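Local coordinates for trwC protein (Escherichia coli, PDB 1OMH), which probably nicks and processes single-stranded DNA at the origin of transfer in bacterial conjugation, through the N-terminal relaxase domain present here, at residues E151-Q159 with G231-I239; V94-G102 with W281-F292. All coordinates share one frame; numbering follows the deposited sequence.

Contact 1 of 2, residues E151-Q159 with G231-I239; sequences ETSRERDPQ and GFSKRTEQI. With SO4 (sulfate ion), chain D; SO4 (sulfate ion), chain E; SO4 (sulfate ion), chain C; nucleotides of chain A.
Asp157 reaches across to the start of helix 234-246, where its OD2 accepts the backbone N-H of Lys234 at 2.9 Å. The bond is nearly straight (N-H...O 163°) and meets the oxygen almost along its C-O axis. A chi1 of -83° puts the carboxylate there, with CG beside the backbone N. A water also donates to OD2, accepts from Arg235 N and Ser153 OG and donates to OP1 of DC24 of chain A, bridging carboxylate, hydroxyl, helix start and phosphate.

Ser153 OG takes the N-H of Glu155 (3.1 Å), an ST turn, and also that of Asp157 (3.1 Å), so two backbone bonds hold the bend from which both acids project. Lys234 crosses Asp157 at about a right angle, its CG 3.2 Å from Asp157 OD2, while its CB packs on Glu155 CB at 3.7 Å. The Glu155 chain bends at chi2 (-61°) and lays CG 3.7 Å from Arg235 CD, the aliphatic parts crossing at about a right angle; the guanidinium itself is held by Lys262 O, Ser265 OG and a DNA phosphate. Beyond Asp157, Pro158 CD touches Phe232 CD2 at 3.5 Å.

Thr236 N and OG1 both donate to OP2 of the same nucleotide, whereas Arg154 holds two sulfates, probably from the crystallisation liquor, at the edge of its guanidinium. A sulfate at this site is bonded by His161 and His163, which bind metal in other structures of this protein. The arrangement is a beta hairpin with a type I turn, Ser153 to Arg156, docked on a helix N-terminus that binds DNA phosphate beside the relaxase metal site.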
# COMPACT_ATOMS: atom_id res chain seq x y z
N GLU B 151 1.36 10.45 3.92
CA GLU B 151 2.74 10.88 4.12
C GLU B 151 3.36 10.71 5.50
O GLU B 151 4.55 11.00 5.66
CB GLU B 151 2.85 12.35 3.67
CG GLU B 151 2.06 12.63 2.38
CD GLU B 151 2.17 14.08 1.92
OE1 GLU B 151 2.30 14.99 2.76
OE2 GLU B 151 2.11 14.30 0.69
N THR B 152 2.61 10.23 6.48
CA THR B 152 3.18 10.07 7.81
C THR B 152 2.98 8.68 8.41
O THR B 152 2.02 7.98 8.10
CB THR B 152 2.61 11.11 8.81
OG1 THR B 152 1.24 10.79 9.11
CG2 THR B 152 2.68 12.51 8.23
N SER B 153 3.92 8.30 9.27
CA SER B 153 3.87 7.01 9.93
C SER B 153 3.06 7.19 11.21
O SER B 153 2.70 8.32 11.57
CB SER B 153 5.28 6.53 10.27
OG SER B 153 5.77 7.18 11.44
N ARG B 154 2.79 6.09 11.90
CA ARG B 154 2.03 6.14 13.15
C ARG B 154 2.80 6.91 14.22
O ARG B 154 2.23 7.26 15.25
CB ARG B 154 1.72 4.73 13.65
CG ARG B 154 0.77 3.93 12.75
CD ARG B 154 -0.53 4.68 12.50
NE ARG B 154 -1.50 3.89 11.76
CZ ARG B 154 -2.29 2.96 12.30
NH1 ARG B 154 -3.14 2.28 11.54
NH2 ARG B 154 -2.24 2.71 13.61
N GLU B 155 4.09 7.15 13.99
CA GLU B 155 4.89 7.89 14.95
C GLU B 155 5.19 9.29 14.41
O GLU B 155 6.02 10.03 14.94
CB GLU B 155 6.19 7.14 15.26
CG GLU B 155 6.03 6.02 16.29
CD GLU B 155 5.54 6.55 17.64
OE1 GLU B 155 5.99 7.64 18.04
OE2 GLU B 155 4.72 5.88 18.30
N ARG B 156 4.48 9.63 13.33
CA ARG B 156 4.58 10.92 12.67
C ARG B 156 5.89 11.22 11.94
O ARG B 156 6.25 12.39 11.77
CB ARG B 156 4.25 12.05 13.65
CG ARG B 156 2.80 12.02 14.15
CD ARG B 156 1.81 11.89 12.98
NE ARG B 156 0.41 11.91 13.41
CZ ARG B 156 -0.62 11.67 12.60
NH1 ARG B 156 -0.40 11.39 11.32
NH2 ARG B 156 -1.86 11.71 13.06
N ASP B 157 6.60 10.17 11.53
CA ASP B 157 7.83 10.35 10.77
C ASP B 157 7.42 10.46 9.31
O ASP B 157 6.33 10.02 8.93
CB ASP B 157 8.74 9.12 10.89
CG ASP B 157 9.58 9.12 12.14
OD1 ASP B 157 10.20 10.16 12.43
OD2 ASP B 157 9.64 8.07 12.81
N PRO B 158 8.27 11.06 8.47
CA PRO B 158 7.91 11.16 7.05
C PRO B 158 7.81 9.71 6.59
O PRO B 158 8.70 8.91 6.89
CB PRO B 158 9.13 11.87 6.43
CG PRO B 158 9.66 12.69 7.57
CD PRO B 158 9.55 11.75 8.75
N GLN B 159 6.74 9.38 5.88
CA GLN B 159 6.52 8.00 5.44
C GLN B 159 5.56 7.99 4.26
O GLN B 159 4.34 7.89 4.41
CB GLN B 159 5.94 7.20 6.62
CG GLN B 159 5.70 5.71 6.36
CD GLN B 159 6.96 4.94 6.01
OE1 GLN B 159 8.09 5.38 6.29
NE2 GLN B 159 6.78 3.77 5.41
N GLY B 231 17.08 7.62 12.37
CA GLY B 231 16.65 8.78 13.12
C GLY B 231 15.24 9.19 12.76
O GLY B 231 14.61 9.96 13.49
N PHE B 232 14.75 8.70 11.63
CA PHE B 232 13.39 9.00 11.16
C PHE B 232 12.58 7.71 11.03
O PHE B 232 11.59 7.65 10.28
CB PHE B 232 13.41 9.70 9.79
CG PHE B 232 13.67 11.19 9.86
CD1 PHE B 232 14.91 11.72 9.49
CD2 PHE B 232 12.66 12.06 10.26
CE1 PHE B 232 15.13 13.10 9.51
CE2 PHE B 232 12.88 13.44 10.28
CZ PHE B 232 14.12 13.96 9.90
N SER B 233 12.99 6.67 11.75
CA SER B 233 12.29 5.38 11.70
C SER B 233 11.93 4.92 13.11
O SER B 233 12.38 3.88 13.57
CB SER B 233 13.16 4.31 11.03
OG SER B 233 13.45 4.66 9.68
N LYS B 234 11.10 5.71 13.78
CA LYS B 234 10.67 5.41 15.14
C LYS B 234 9.94 4.09 15.27
O LYS B 234 10.15 3.37 16.24
CB LYS B 234 9.79 6.56 15.67
CG LYS B 234 10.55 7.87 15.89
CD LYS B 234 9.61 8.99 16.33
CE LYS B 234 10.36 10.29 16.55
NZ LYS B 234 9.43 11.39 16.98
N ARG B 235 9.07 3.77 14.31
CA ARG B 235 8.34 2.50 14.37
C ARG B 235 9.31 1.32 14.31
O ARG B 235 9.14 0.33 15.04
CB ARG B 235 7.30 2.42 13.25
CG ARG B 235 6.10 3.34 13.47
CD ARG B 235 5.22 2.83 14.61
NE ARG B 235 4.62 1.54 14.27
CZ ARG B 235 4.70 0.45 15.02
NH1 ARG B 235 5.36 0.48 16.17
NH2 ARG B 235 4.14 -0.68 14.60
N THR B 236 10.34 1.42 13.48
CA THR B 236 11.33 0.34 13.38
C THR B 236 12.02 0.17 14.73
O THR B 236 12.29 -0.96 15.16
CB THR B 236 12.41 0.65 12.32
OG1 THR B 236 11.80 0.74 11.03
CG2 THR B 236 13.47 -0.43 12.31
N GLU B 237 12.29 1.29 15.39
CA GLU B 237 12.95 1.27 16.70
C GLU B 237 12.07 0.59 17.74
O GLU B 237 12.56 -0.18 18.56
CB GLU B 237 13.27 2.70 17.15
CG GLU B 237 14.27 2.78 18.30
CD GLU B 237 14.41 4.20 18.84
OE1 GLU B 237 14.36 5.16 18.04
OE2 GLU B 237 14.59 4.36 20.07
N GLN B 238 10.77 0.88 17.70
CA GLN B 238 9.83 0.27 18.64
C GLN B 238 9.74 -1.23 18.41
O GLN B 238 9.68 -2.02 19.35
CB GLN B 238 8.45 0.94 18.50
CG GLN B 238 8.43 2.38 19.03
CD GLN B 238 7.12 3.11 18.74
OE1 GLN B 238 6.76 4.07 19.43
NE2 GLN B 238 6.41 2.68 17.70
N ILE B 239 9.74 -1.64 17.14
CA ILE B 239 9.68 -3.05 16.81
C ILE B 239 10.94 -3.74 17.34
O ILE B 239 10.86 -4.80 17.97
CB ILE B 239 9.54 -3.26 15.27
CG1 ILE B 239 8.09 -3.07 14.82
CG2 ILE B 239 9.94 -4.68 14.90
CD1 ILE B 239 7.41 -1.84 15.35
S SO4 D . -1.02 11.26 6.59
O1 SO4 D . -2.46 10.94 6.52
O2 SO4 D . -0.79 12.27 7.64
O3 SO4 D . -0.56 11.79 5.30
O4 SO4 D . -0.26 10.03 6.90
S SO4 E . -4.94 0.06 14.10
O1 SO4 E . -4.44 1.14 14.97
O2 SO4 E . -4.22 -1.20 14.39
O3 SO4 E . -4.71 0.43 12.69
O4 SO4 E . -6.38 -0.13 14.34
S SO4 C . -1.54 4.35 8.15
O1 SO4 C . -2.43 5.47 7.78
O2 SO4 C . -0.34 4.86 8.84
O3 SO4 C . -1.13 3.64 6.92
O4 SO4 C . -2.27 3.43 9.04
P DC A 24 9.29 3.30 9.89
OP1 DC A 24 8.65 4.64 9.86
OP2 DC A 24 10.16 2.93 11.04
O5' DC A 24 8.19 2.17 9.70
C5' DC A 24 6.98 2.37 8.94
C4' DC A 24 6.24 1.06 8.85
O4' DC A 24 7.19 0.05 8.46
C3' DC A 24 5.63 0.58 10.17
O3' DC A 24 4.21 0.62 9.91
C2' DC A 24 5.83 -0.93 10.14
C1' DC A 24 6.90 -1.17 9.10
N1 DC A 24 8.15 -1.85 9.48
C2 DC A 24 8.12 -3.23 9.67
O2 DC A 24 7.03 -3.81 9.62
N3 DC A 24 9.27 -3.90 9.90
C4 DC A 24 10.43 -3.23 9.95
N4 DC A 24 11.55 -3.93 10.14
C5 DC A 24 10.48 -1.81 9.81
C6 DC A 24 9.33 -1.16 9.59
O HOH W 1 8.15 5.76 12.03
O HOH W 2 7.92 12.40 14.66

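Contact 2 of 2, residues V94-G102 with W281-F292; sequences VSLQALVAG and WQATAKELGIDF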
# COMPACT_ATOMS: atom_id res chain seq x y z
N VAL B 94 13.81 8.10 0.58
CA VAL B 94 12.95 8.65 -0.45
C VAL B 94 11.86 9.51 0.20
O VAL B 94 11.58 10.62 -0.28
CB VAL B 94 12.34 7.52 -1.31
CG1 VAL B 94 11.35 8.09 -2.32
CG2 VAL B 94 13.47 6.79 -2.04
N SER B 95 11.26 9.01 1.28
CA SER B 95 10.23 9.79 1.97
C SER B 95 10.84 11.09 2.48
O SER B 95 10.21 12.15 2.42
CB SER B 95 9.65 8.99 3.15
OG SER B 95 8.92 7.85 2.70
N LEU B 96 12.08 11.02 2.98
CA LEU B 96 12.76 12.20 3.51
C LEU B 96 13.02 13.27 2.45
O LEU B 96 12.76 14.46 2.66
CB LEU B 96 14.10 11.80 4.14
CG LEU B 96 14.15 11.47 5.63
CD1 LEU B 96 12.86 10.82 6.11
CD2 LEU B 96 15.35 10.58 5.89
N GLN B 97 13.53 12.84 1.30
CA GLN B 97 13.84 13.76 0.22
C GLN B 97 12.56 14.41 -0.30
O GLN B 97 12.53 15.60 -0.61
CB GLN B 97 14.54 13.02 -0.93
CG GLN B 97 15.20 13.94 -1.96
CD GLN B 97 16.44 14.63 -1.42
OE1 GLN B 97 17.26 14.01 -0.75
NE2 GLN B 97 16.59 15.92 -1.73
N ALA B 98 11.49 13.63 -0.38
CA ALA B 98 10.23 14.17 -0.88
C ALA B 98 9.46 15.04 0.11
O ALA B 98 8.92 16.08 -0.27
CB ALA B 98 9.33 13.03 -1.34
N LEU B 99 9.41 14.62 1.37
CA LEU B 99 8.62 15.32 2.38
C LEU B 99 9.34 16.32 3.28
O LEU B 99 8.73 17.26 3.78
CB LEU B 99 7.89 14.28 3.23
CG LEU B 99 7.06 13.28 2.40
CD1 LEU B 99 6.46 12.22 3.32
CD2 LEU B 99 5.95 14.00 1.64
N VAL B 100 10.63 16.10 3.52
CA VAL B 100 11.38 17.03 4.35
C VAL B 100 12.08 18.04 3.43
O VAL B 100 11.88 19.24 3.56
CB VAL B 100 12.41 16.30 5.22
CG1 VAL B 100 13.10 17.29 6.17
CG2 VAL B 100 11.71 15.20 6.02
N ALA B 101 12.89 17.53 2.49
CA ALA B 101 13.60 18.39 1.54
C ALA B 101 12.60 19.09 0.62
O ALA B 101 12.85 20.19 0.13
CB ALA B 101 14.58 17.57 0.70
N GLY B 102 11.46 18.44 0.38
CA GLY B 102 10.43 19.04 -0.45
C GLY B 102 10.50 18.84 -1.95
O GLY B 102 10.13 19.74 -2.71
N TRP B 281 10.47 18.12 11.34
CA TRP B 281 11.25 17.23 10.47
C TRP B 281 12.51 17.93 9.99
O TRP B 281 13.60 17.39 10.07
CB TRP B 281 10.42 16.80 9.25
CG TRP B 281 9.26 15.88 9.52
CD1 TRP B 281 9.05 15.12 10.65
CD2 TRP B 281 8.19 15.57 8.63
NE1 TRP B 281 7.91 14.36 10.50
CE2 TRP B 281 7.36 14.62 9.27
CE3 TRP B 281 7.84 16.01 7.34
CZ2 TRP B 281 6.22 14.09 8.67
CZ3 TRP B 281 6.70 15.48 6.74
CH2 TRP B 281 5.91 14.53 7.41
N GLN B 282 12.35 19.14 9.46
CA GLN B 282 13.49 19.89 8.96
C GLN B 282 14.53 20.12 10.04
O GLN B 282 15.74 19.99 9.80
CB GLN B 282 13.03 21.22 8.35
CG GLN B 282 12.11 21.00 7.15
CD GLN B 282 11.62 22.29 6.53
OE1 GLN B 282 11.08 23.16 7.22
NE2 GLN B 282 11.79 22.42 5.22
N ALA B 283 14.07 20.46 11.24
CA ALA B 283 14.99 20.68 12.35
C ALA B 283 15.63 19.35 12.75
O ALA B 283 16.82 19.29 13.08
CB ALA B 283 14.24 21.29 13.55
N THR B 284 14.86 18.28 12.72
CA THR B 284 15.39 16.97 13.08
C THR B 284 16.45 16.53 12.08
O THR B 284 17.46 15.95 12.46
CB THR B 284 14.26 15.92 13.15
OG1 THR B 284 13.36 16.27 14.21
CG2 THR B 284 14.83 14.53 13.43
N ALA B 285 16.21 16.81 10.80
CA ALA B 285 17.15 16.43 9.76
C ALA B 285 18.49 17.14 9.96
O ALA B 285 19.55 16.54 9.80
CB ALA B 285 16.57 16.77 8.39
N LYS B 286 18.43 18.42 10.30
CA LYS B 286 19.65 19.19 10.53
C LYS B 286 20.42 18.58 11.69
O LYS B 286 21.63 18.42 11.63
CB LYS B 286 19.30 20.65 10.85
CG LYS B 286 18.79 21.42 9.65
CD LYS B 286 18.22 22.77 10.05
CE LYS B 286 18.02 23.65 8.83
NZ LYS B 286 17.31 22.94 7.73
N GLU B 287 19.70 18.24 12.74
CA GLU B 287 20.31 17.65 13.92
C GLU B 287 21.01 16.34 13.55
O GLU B 287 22.09 16.03 14.07
CB GLU B 287 19.23 17.43 14.99
CG GLU B 287 19.74 17.13 16.37
CD GLU B 287 19.84 15.65 16.64
OE1 GLU B 287 18.84 14.94 16.41
OE2 GLU B 287 20.92 15.20 17.07
N LEU B 288 20.39 15.58 12.65
CA LEU B 288 20.96 14.30 12.21
C LEU B 288 22.07 14.51 11.18
O LEU B 288 22.71 13.56 10.74
CB LEU B 288 19.87 13.41 11.62
CG LEU B 288 18.79 12.92 12.59
CD1 LEU B 288 17.60 12.37 11.81
CD2 LEU B 288 19.38 11.87 13.51
N GLY B 289 22.30 15.77 10.80
CA GLY B 289 23.34 16.08 9.84
C GLY B 289 23.06 15.68 8.41
O GLY B 289 23.99 15.42 7.64
N ILE B 290 21.79 15.63 8.03
CA ILE B 290 21.41 15.26 6.67
C ILE B 290 21.63 16.42 5.72
O ILE B 290 21.24 17.55 5.99
CB ILE B 290 19.92 14.86 6.57
CG1 ILE B 290 19.63 13.65 7.45
CG2 ILE B 290 19.57 14.55 5.12
CD1 ILE B 290 18.17 13.26 7.47
N ASP B 291 22.26 16.12 4.59
CA ASP B 291 22.50 17.11 3.55
C ASP B 291 21.69 16.62 2.36
O ASP B 291 22.08 15.66 1.69
CB ASP B 291 23.99 17.18 3.21
CG ASP B 291 24.27 18.05 2.00
OD1 ASP B 291 23.46 18.96 1.71
OD2 ASP B 291 25.31 17.83 1.34
N PHE B 292 20.55 17.25 2.12
CA PHE B 292 19.67 16.85 1.03
C PHE B 292 20.23 17.26 -0.33
O PHE B 292 19.56 17.11 -1.35
CB PHE B 292 18.28 17.45 1.24
CG PHE B 292 17.52 16.83 2.39
CD1 PHE B 292 17.30 17.54 3.56
CD2 PHE B 292 17.06 15.52 2.30
CE1 PHE B 292 16.61 16.97 4.63
CE2 PHE B 292 16.37 14.93 3.37
CZ PHE B 292 16.15 15.66 4.53
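Ala101 lays its CB over one face of the Phe292 ring, 3.8 Å from the centroid, a CH-pi contact displaced toward the rim. Ile290 CG2 lies over the centre of the opposite face, so the ring is sandwiched between a methyl from each segment. At the ring edge, in plane, Gln97 OE1 comes within 3.4 Å of Phe292 CD2, an edge contact; the hydrogen bond of this oxygen is with His223 NE2. The Gln97 amide stands 78° to the ring, and its NE2 donates to Phe292 O at 3.2 Å, in the carbonyl plane on a lone pair (C=O...N 130°).

Val100 spreads its two methyls between different partners. CG1, anti to the backbone N (chi1 -175°), meets Phe292 CZ at 3.8 Å and Ala285 CB at 4.2 Å, while CG2 touches Trp281 CB at 3.8 Å. Leu99 CB packs against Trp281 CZ3 at 3.9 Å. A Schellman motif with Gly289 ends helix 274-287 and turns the chain back, letting Ile290 and Phe292 return to the end of helix 92-99. That helix end is thus packed between helix 274-287 with its C-terminal tail, helix 104-122, which touches Ala98 and Leu99, and Pro158 of strand 158-167.

How the contacts relate
Contacts 1 and 2 lie about 14 Å apart, centre to centre, on the same side of the chain's centre, and adjoin directly. In sequence, 94-102 comes first, then 151-159 and 231-239, and finally 281-292, so contact 2 brackets contact 1. Trp281 joins the two directly: its NE1 lies 2.9 Å from Arg156 O, a probable hydrogen bond, and Pro158 CG packs on its CD2 at 3.4 Å. Phe232 CE1 likewise meets Leu288 CD1 at 3.5 Å. Contact 1 uses the turn between strands 145-152 and 158-167 of the five-stranded antiparallel sheet. Helices 92-99 and 274-287 of contact 2 thus pack against the hairpin and helix start that meet the DNA.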